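Local coordinates for protein geranyltranstransferase (Enterococcus faecalis, PDB 3P8L) that probably condenses isopentenyl diphosphate with geranyl diphosphate to make farnesyl diphosphate, as a magnesium-dependent member of the FPP/GGPP synthase family, at residues M42-H47 and H109-E114; L56-T61 and G198-Q203. All coordinates share one frame; numbering follows the deposited sequence.

Contact 1: residues M42-H47 and H109-E114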
ATOM      1  N   MET A  42       0.739  -3.769  14.922  1.00 33.87           N
ATOM      2  CA  MET A  42       1.583  -4.199  13.799  1.00 37.59           C
ATOM      3  C   MET A  42       2.727  -5.079  14.301  1.00 37.36           C
ATOM      4  O   MET A  42       2.989  -6.136  13.732  1.00 38.60           O
ATOM      5  CB  MET A  42       2.091  -2.983  12.988  1.00 35.20           C
ATOM      6  CG  MET A  42       0.971  -2.258  12.223  1.00 35.39           C
ATOM      7  SD  MET A  42       1.325  -0.811  11.168  1.00 23.62           S
ATOM      8  CE  MET A  42       2.063   0.227  12.403  1.00 27.98           C
ATOM      9  N   LEU A  43       3.403  -4.648  15.369  1.00 38.36           N
ATOM     10  CA  LEU A  43       4.495  -5.438  15.949  1.00 34.27           C
ATOM     11  C   LEU A  43       3.989  -6.780  16.472  1.00 36.33           C
ATOM     12  O   LEU A  43       4.692  -7.776  16.403  1.00 34.08           O
ATOM     13  CB  LEU A  43       5.205  -4.681  17.077  1.00 36.89           C
ATOM     14  CG  LEU A  43       6.113  -3.482  16.783  1.00 38.76           C
ATOM     15  CD1 LEU A  43       6.595  -2.816  18.088  1.00 33.18           C
ATOM     16  CD2 LEU A  43       7.321  -3.889  15.934  1.00 35.37           C
ATOM     17  N   TYR A  44       2.764  -6.820  16.997  1.00 32.55           N
ATOM     18  CA  TYR A  44       2.217  -8.094  17.447  1.00 31.71           C
ATOM     19  C   TYR A  44       2.244  -9.134  16.321  1.00 28.07           C
ATOM     20  O   TYR A  44       2.759 -10.248  16.505  1.00 30.44           O
ATOM     21  CB  TYR A  44       0.790  -7.945  17.985  1.00 33.03           C
ATOM     22  CG  TYR A  44       0.152  -9.284  18.296  1.00 32.25           C
ATOM     23  CD1 TYR A  44       0.477  -9.967  19.469  1.00 40.98           C
ATOM     24  CD2 TYR A  44      -0.791  -9.844  17.444  1.00 32.18           C
ATOM     25  CE1 TYR A  44      -0.107 -11.199  19.778  1.00 32.02           C
ATOM     26  CE2 TYR A  44      -1.370 -11.093  17.722  1.00 29.85           C
ATOM     27  CZ  TYR A  44      -1.011 -11.762  18.904  1.00 36.04           C
ATOM     28  OH  TYR A  44      -1.566 -12.978  19.226  1.00 42.74           O
ATOM     29  N   SER A  45       1.726  -8.752  15.159  1.00 32.07           N
ATOM     30  CA  SER A  45       1.589  -9.681  14.048  1.00 37.36           C
ATOM     31  C   SER A  45       2.927 -10.048  13.409  1.00 36.72           C
ATOM     32  O   SER A  45       3.070 -11.145  12.885  1.00 33.48           O
ATOM     33  CB  SER A  45       0.650  -9.118  12.994  1.00 35.22           C
ATOM     34  OG  SER A  45      -0.687  -9.104  13.460  1.00 34.69           O
ATOM     35  N   ILE A  46       3.889  -9.130  13.456  1.00 39.20           N
ATOM     36  CA  ILE A  46       5.271  -9.435  13.059  1.00 37.38           C
ATOM     37  C   ILE A  46       5.923 -10.444  14.027  1.00 43.77           C
ATOM     38  O   ILE A  46       6.449 -11.487  13.590  1.00 43.10           O
ATOM     39  CB  ILE A  46       6.124  -8.136  12.940  1.00 38.05           C
ATOM     40  CG1 ILE A  46       5.668  -7.306  11.749  1.00 35.97           C
ATOM     41  CG2 ILE A  46       7.620  -8.447  12.789  1.00 30.01           C
ATOM     42  CD1 ILE A  46       6.062  -5.869  11.881  1.00 49.48           C
ATOM     43  N   HIS A  47       5.844 -10.180  15.319  1.00 42.15           N
ATOM     44  CA  HIS A  47       6.470 -10.999  16.352  1.00 46.75           C
ATOM     45  C   HIS A  47       5.838 -12.359  16.581  1.00 48.28           C
ATOM     46  O   HIS A  47       6.401 -13.198  17.230  1.00 51.02           O
ATOM     47  CB  HIS A  47       6.465 -10.280  17.675  1.00 45.94           C
ATOM     48  CG  HIS A  47       7.467  -9.187  17.782  1.00 54.76           C
ATOM     49  ND1 HIS A  47       8.753  -9.303  17.315  1.00 55.21           N
ATOM     50  CD2 HIS A  47       7.376  -7.959  18.330  1.00 46.86           C
ATOM     51  CE1 HIS A  47       9.403  -8.187  17.558  1.00 47.36           C
ATOM     52  NE2 HIS A  47       8.591  -7.357  18.177  1.00 55.30           N
ATOM     53  N   HIS A 109      -7.152  -9.263  15.154  1.00 32.12           N
ATOM     54  CA  HIS A 109      -8.478  -8.755  15.547  1.00 35.26           C
ATOM     55  C   HIS A 109      -8.987  -9.304  16.879  1.00 38.01           C
ATOM     56  O   HIS A 109      -9.739  -8.623  17.559  1.00 43.71           O
ATOM     57  CB  HIS A 109      -9.532  -8.984  14.454  1.00 30.09           C
ATOM     58  CG  HIS A 109      -9.792 -10.416  14.127  1.00 40.11           C
ATOM     59  ND1 HIS A 109      -8.970 -11.141  13.287  1.00 42.06           N
ATOM     60  CD2 HIS A 109     -10.819 -11.244  14.462  1.00 31.80           C
ATOM     61  CE1 HIS A 109      -9.468 -12.356  13.132  1.00 46.70           C
ATOM     62  NE2 HIS A 109     -10.586 -12.446  13.836  1.00 31.84           N
ATOM     63  N   LYS A 110      -8.563 -10.518  17.242  1.00 38.88           N
ATOM     64  CA  LYS A 110      -8.909 -11.124  18.539  1.00 43.07           C
ATOM     65  C   LYS A 110      -8.173 -10.441  19.660  1.00 45.29           C
ATOM     66  O   LYS A 110      -8.676 -10.347  20.785  1.00 43.26           O
ATOM     67  CB  LYS A 110      -8.594 -12.628  18.561  1.00 40.52           C
ATOM     68  CG  LYS A 110      -9.500 -13.460  17.657  1.00 37.51           C
ATOM     69  CD  LYS A 110     -10.966 -13.091  17.814  1.00 51.33           C
ATOM     70  CE  LYS A 110     -11.611 -13.842  18.971  1.00 57.74           C
ATOM     71  NZ  LYS A 110     -13.074 -13.604  18.957  1.00 60.31           N
ATOM     72  N   VAL A 111      -6.981  -9.934  19.361  1.00 41.17           N
ATOM     73  CA  VAL A 111      -6.277  -9.190  20.379  1.00 37.27           C
ATOM     74  C   VAL A 111      -6.770  -7.743  20.498  1.00 43.43           C
ATOM     75  O   VAL A 111      -7.094  -7.300  21.610  1.00 38.82           O
ATOM     76  CB  VAL A 111      -4.742  -9.299  20.228  1.00 31.59           C
ATOM     77  CG1 VAL A 111      -4.030  -8.577  21.331  1.00 34.88           C
ATOM     78  CG2 VAL A 111      -4.325 -10.743  20.222  1.00 37.48           C
ATOM     79  N   PHE A 112      -6.858  -7.030  19.369  1.00 37.20           N
ATOM     80  CA  PHE A 112      -6.959  -5.570  19.388  1.00 36.78           C
ATOM     81  C   PHE A 112      -8.298  -5.017  18.919  1.00 33.07           C
ATOM     82  O   PHE A 112      -8.519  -3.802  18.956  1.00 38.06           O
ATOM     83  CB  PHE A 112      -5.829  -4.949  18.547  1.00 39.28           C
ATOM     84  CG  PHE A 112      -4.447  -5.214  19.085  1.00 34.91           C
ATOM     85  CD1 PHE A 112      -3.946  -4.478  20.154  1.00 36.19           C
ATOM     86  CD2 PHE A 112      -3.653  -6.208  18.520  1.00 39.05           C
ATOM     87  CE1 PHE A 112      -2.654  -4.720  20.670  1.00 33.31           C
ATOM     88  CE2 PHE A 112      -2.378  -6.477  19.017  1.00 34.93           C
ATOM     89  CZ  PHE A 112      -1.863  -5.717  20.099  1.00 33.79           C
ATOM     90  N   GLY A 113      -9.181  -5.913  18.483  1.00 33.03           N
ATOM     91  CA  GLY A 113     -10.439  -5.549  17.874  1.00 34.66           C
ATOM     92  C   GLY A 113     -10.251  -5.389  16.371  1.00 44.07           C
ATOM     93  O   GLY A 113      -9.117  -5.217  15.882  1.00 31.05           O
ATOM     94  N   GLU A 114     -11.364  -5.420  15.646  1.00 31.84           N
ATOM     95  CA  GLU A 114     -11.350  -5.404  14.184  1.00 41.17           C
ATOM     96  C   GLU A 114     -10.877  -4.097  13.559  1.00 42.90           C
ATOM     97  O   GLU A 114     -10.139  -4.129  12.570  1.00 35.30           O
ATOM     98  CB  GLU A 114     -12.703  -5.810  13.605  1.00 39.04           C
ATOM     99  CG  GLU A 114     -12.964  -7.287  13.683  1.00 39.81           C
ATOM    100  CD  GLU A 114     -14.400  -7.636  13.322  1.00 56.73           C
ATOM    101  OE1 GLU A 114     -14.867  -7.250  12.232  1.00 55.23           O
ATOM    102  OE2 GLU A 114     -15.055  -8.309  14.131  1.00 53.85           O
TER
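Tyr44, in the last turn of helix 36-47, meets Phe112 and Val111 in apolar surface packing that joins this second helix of the prenyl synthase fold to short helix 108-112, just after the 101-106 hairpin. The closest approach is from CE2 of Phe112 to CB of Tyr44, 3.6 Å, with CE2 of Phe112 also 3.8 Å from Tyr44 CG. The two rings form an offset edge-to-face pair, the edge of Phe112 turned to the face of Tyr44, their centroids 5.8 Å apart and their planes at 73°. Farther along the tyrosine, Val111 lays its CG2 methyl 3.7 Å from both CZ and OH of Tyr44. The trans chi1 of Tyr44 (173°) swings the ring toward helix 108-112, with CB and CG by Phe112 and the phenol end by Val111. The other valine methyl, CG1, sits over one face of the Phe112 ring, 3.5 Å above its plane and toward the rim; the two neighbours thus pack on each other as well as on the tyrosine.

Farther out, the Tyr44 hydroxyl is hydrogen-bonded to Pro106 O in the strand before helix 108-112, and Ser45 OG pairs with Asn108 ND2. Arg37 NH2, from the start of helix 36-47, bonds to Phe112 O. Tyr44 therefore splits its chemistry: its ring and CB supply dispersion contacts, while its phenol oxygen ties the same helix to the strand by a polar bond.

Contact 2: residues L56-T61 and G198-Q203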
ATOM      1  N   LEU A  56      13.079 -14.999   2.821  1.00 32.81           N
ATOM      2  CA  LEU A  56      14.043 -16.082   2.656  1.00 36.79           C
ATOM      3  C   LEU A  56      14.358 -16.322   1.183  1.00 41.97           C
ATOM      4  O   LEU A  56      15.527 -16.422   0.822  1.00 39.52           O
ATOM      5  CB  LEU A  56      13.625 -17.384   3.369  1.00 33.39           C
ATOM      6  CG  LEU A  56      14.683 -18.505   3.388  1.00 38.85           C
ATOM      7  CD1 LEU A  56      15.987 -17.968   4.004  1.00 39.64           C
ATOM      8  CD2 LEU A  56      14.226 -19.784   4.103  1.00 37.35           C
ATOM      9  N   LEU A  57      13.333 -16.333   0.331  1.00 42.37           N
ATOM     10  CA  LEU A  57      13.536 -16.455  -1.126  1.00 40.33           C
ATOM     11  C   LEU A  57      14.366 -15.324  -1.735  1.00 36.52           C
ATOM     12  O   LEU A  57      15.291 -15.595  -2.508  1.00 35.27           O
ATOM     13  CB  LEU A  57      12.197 -16.583  -1.850  1.00 36.96           C
ATOM     14  CG  LEU A  57      11.521 -17.951  -1.745  1.00 39.78           C
ATOM     15  CD1 LEU A  57      10.079 -17.818  -2.221  1.00 40.77           C
ATOM     16  CD2 LEU A  57      12.278 -19.010  -2.550  1.00 43.14           C
ATOM     17  N   VAL A  58      14.057 -14.075  -1.361  1.00 33.52           N
ATOM     18  CA  VAL A  58      14.826 -12.909  -1.803  1.00 41.27           C
ATOM     19  C   VAL A  58      16.321 -13.116  -1.526  1.00 39.77           C
ATOM     20  O   VAL A  58      17.141 -13.024  -2.438  1.00 43.50           O
ATOM     21  CB  VAL A  58      14.365 -11.584  -1.133  1.00 41.43           C
ATOM     22  CG1 VAL A  58      15.252 -10.423  -1.567  1.00 37.69           C
ATOM     23  CG2 VAL A  58      12.917 -11.250  -1.480  1.00 37.66           C
ATOM     24  N   LEU A  59      16.640 -13.416  -0.274  1.00 39.54           N
ATOM     25  CA  LEU A  59      18.019 -13.519   0.198  1.00 44.08           C
ATOM     26  C   LEU A  59      18.757 -14.753  -0.339  1.00 45.09           C
ATOM     27  O   LEU A  59      19.950 -14.680  -0.677  1.00 41.35           O
ATOM     28  CB  LEU A  59      18.059 -13.481   1.724  1.00 39.58           C
ATOM     29  CG  LEU A  59      17.521 -12.178   2.339  1.00 43.51           C
ATOM     30  CD1 LEU A  59      17.725 -12.222   3.813  1.00 39.73           C
ATOM     31  CD2 LEU A  59      18.167 -10.903   1.762  1.00 42.80           C
ATOM     32  N   THR A  60      18.034 -15.860  -0.466  1.00 37.74           N
ATOM     33  CA  THR A  60      18.600 -17.075  -1.014  1.00 36.95           C
ATOM     34  C   THR A  60      18.987 -16.853  -2.479  1.00 39.14           C
ATOM     35  O   THR A  60      20.024 -17.350  -2.933  1.00 42.49           O
ATOM     36  CB  THR A  60      17.637 -18.262  -0.827  1.00 39.96           C
ATOM     37  OG1 THR A  60      17.317 -18.383   0.572  1.00 37.57           O
ATOM     38  CG2 THR A  60      18.264 -19.569  -1.290  1.00 40.33           C
ATOM     39  N   THR A  61      18.176 -16.076  -3.194  1.00 41.17           N
ATOM     40  CA  THR A  61      18.391 -15.811  -4.618  1.00 42.93           C
ATOM     41  C   THR A  61      19.651 -14.954  -4.786  1.00 45.24           C
ATOM     42  O   THR A  61      20.470 -15.232  -5.657  1.00 45.36           O
ATOM     43  CB  THR A  61      17.130 -15.190  -5.276  1.00 39.44           C
ATOM     44  OG1 THR A  61      16.056 -16.131  -5.168  1.00 43.07           O
ATOM     45  CG2 THR A  61      17.347 -14.870  -6.746  1.00 41.06           C
ATOM     46  N   GLY A 198      16.970 -11.371  -8.383  1.00 48.33           N
ATOM     47  CA  GLY A 198      17.667 -11.071  -9.649  1.00 52.31           C
ATOM     48  C   GLY A 198      18.109  -9.631  -9.858  1.00 53.52           C
ATOM     49  O   GLY A 198      19.217  -9.381 -10.333  1.00 51.24           O
ATOM     50  N   VAL A 199      17.242  -8.689  -9.495  1.00 50.63           N
ATOM     51  CA  VAL A 199      17.501  -7.266  -9.658  1.00 48.33           C
ATOM     52  C   VAL A 199      18.573  -6.809  -8.673  1.00 55.17           C
ATOM     53  O   VAL A 199      19.490  -6.047  -9.026  1.00 50.48           O
ATOM     54  CB  VAL A 199      16.186  -6.459  -9.489  1.00 50.51           C
ATOM     55  CG1 VAL A 199      16.435  -4.972  -9.361  1.00 48.64           C
ATOM     56  CG2 VAL A 199      15.249  -6.744 -10.644  1.00 47.08           C
ATOM     57  N   LEU A 200      18.465  -7.298  -7.439  1.00 47.61           N
ATOM     58  CA  LEU A 200      19.451  -7.020  -6.406  1.00 49.07           C
ATOM     59  C   LEU A 200      20.836  -7.546  -6.782  1.00 51.06           C
ATOM     60  O   LEU A 200      21.841  -6.958  -6.391  1.00 45.51           O
ATOM     61  CB  LEU A 200      19.006  -7.589  -5.043  1.00 46.51           C
ATOM     62  CG  LEU A 200      17.752  -6.936  -4.425  1.00 44.68           C
ATOM     63  CD1 LEU A 200      17.224  -7.747  -3.233  1.00 40.32           C
ATOM     64  CD2 LEU A 200      18.013  -5.511  -4.021  1.00 40.50           C
ATOM     65  N   ALA A 201      20.872  -8.644  -7.540  1.00 50.11           N
ATOM     66  CA  ALA A 201      22.128  -9.268  -7.937  1.00 55.71           C
ATOM     67  C   ALA A 201      22.609  -8.826  -9.331  1.00 58.73           C
ATOM     68  O   ALA A 201      23.553  -9.414  -9.877  1.00 57.00           O
ATOM     69  CB  ALA A 201      21.998 -10.780  -7.870  1.00 52.58           C
ATOM     70  N   ASN A 202      21.945  -7.810  -9.892  1.00 57.30           N
ATOM     71  CA  ASN A 202      22.268  -7.250 -11.212  1.00 63.61           C
ATOM     72  C   ASN A 202      22.246  -8.218 -12.391  1.00 63.59           C
ATOM     73  O   ASN A 202      23.069  -8.113 -13.300  1.00 66.85           O
ATOM     74  CB  ASN A 202      23.598  -6.483 -11.184  1.00 68.63           C
ATOM     75  CG  ASN A 202      23.419  -5.011 -11.477  1.00 78.41           C
ATOM     76  OD1 ASN A 202      23.619  -4.169 -10.604  1.00 88.48           O
ATOM     77  ND2 ASN A 202      23.027  -4.691 -12.711  1.00 76.49           N
ATOM     78  N   GLN A 203      21.299  -9.148 -12.372  1.00 58.86           N
ATOM     79  CA  GLN A 203      21.148 -10.126 -13.437  1.00 51.63           C
ATOM     80  C   GLN A 203      20.429  -9.554 -14.648  1.00 56.79           C
ATOM     81  O   GLN A 203      19.763  -8.514 -14.554  1.00 54.62           O
ATOM     82  CB  GLN A 203      20.417 -11.354 -12.916  1.00 49.15           C
ATOM     83  CG  GLN A 203      21.185 -12.075 -11.823  1.00 51.37           C
ATOM     84  CD  GLN A 203      22.558 -12.534 -12.292  1.00 53.88           C
ATOM     85  OE1 GLN A 203      22.674 -13.372 -13.182  1.00 59.90           O
ATOM     86  NE2 GLN A 203      23.594 -12.006 -11.679  1.00 44.14           N
TER
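A Schellman motif ends helix 175-200 where it packs against helix 53-64, inside the mainly helical fold of the prenyl synthase family. Asn202, with positive phi, is its C-prime residue: Gln203 N returns to Gly198 O at 2.9 Å and Asn202 N bonds to Val199 O. The chain thus turns off the helix just beyond the residues that touch its neighbour.

Two small van der Waals contacts join the segments, one between apolar side chains and one between a methyl and the main chain. Val58 CG1 meets Leu200 CD1 at 3.7 Å, branch end to branch end, the side chains crossing at a slant. That valine methyl is anti to the backbone N (chi1 177°), which aims it away from its own helix, almost straight at the leucine methyl. One turn later, Thr61 directs its CG2 methyl at the backbone of Gly198, 3.9 Å from the amide N. The CA atoms of Thr61 and Gly198 lie 7.0 Å apart, the nearest pair of the two segments, and the methyl packs on main chain.

All four touching residues are buried. Ala193 and Leu194, earlier on helix 175-200, continue the packing against Val58 and Thr61, while Asp73 and Leu137 lie against Leu200. Within helix 53-64, Leu57 O takes two bonds, from Thr61 OG1 at 2.8 Å, tilted 33° from the carbonyl plane, and from Thr61 N on the opposite face.

Contacts 1 and 2 lie on opposite sides of the chain's centre, about 30 Å between their centres and about 13 Å between nearest atoms. Their first segments fall on helices 36-47 and 53-64, which follow each other in the chain; the second ones come later, on helix 108-112 and at the end of helix 175-200, so the segments alternate along the sequence. Two consecutive helices are thus joined to well-separated later parts of one helical domain. Helix 71-92 borders both contacts, through Thr85 and Ile89 at contact 1 and Asp73 and Leu80 at contact 2. The second subunit touches only the segments of contact 1, at Met42 and Glu114; contact 2 is internal to the chain.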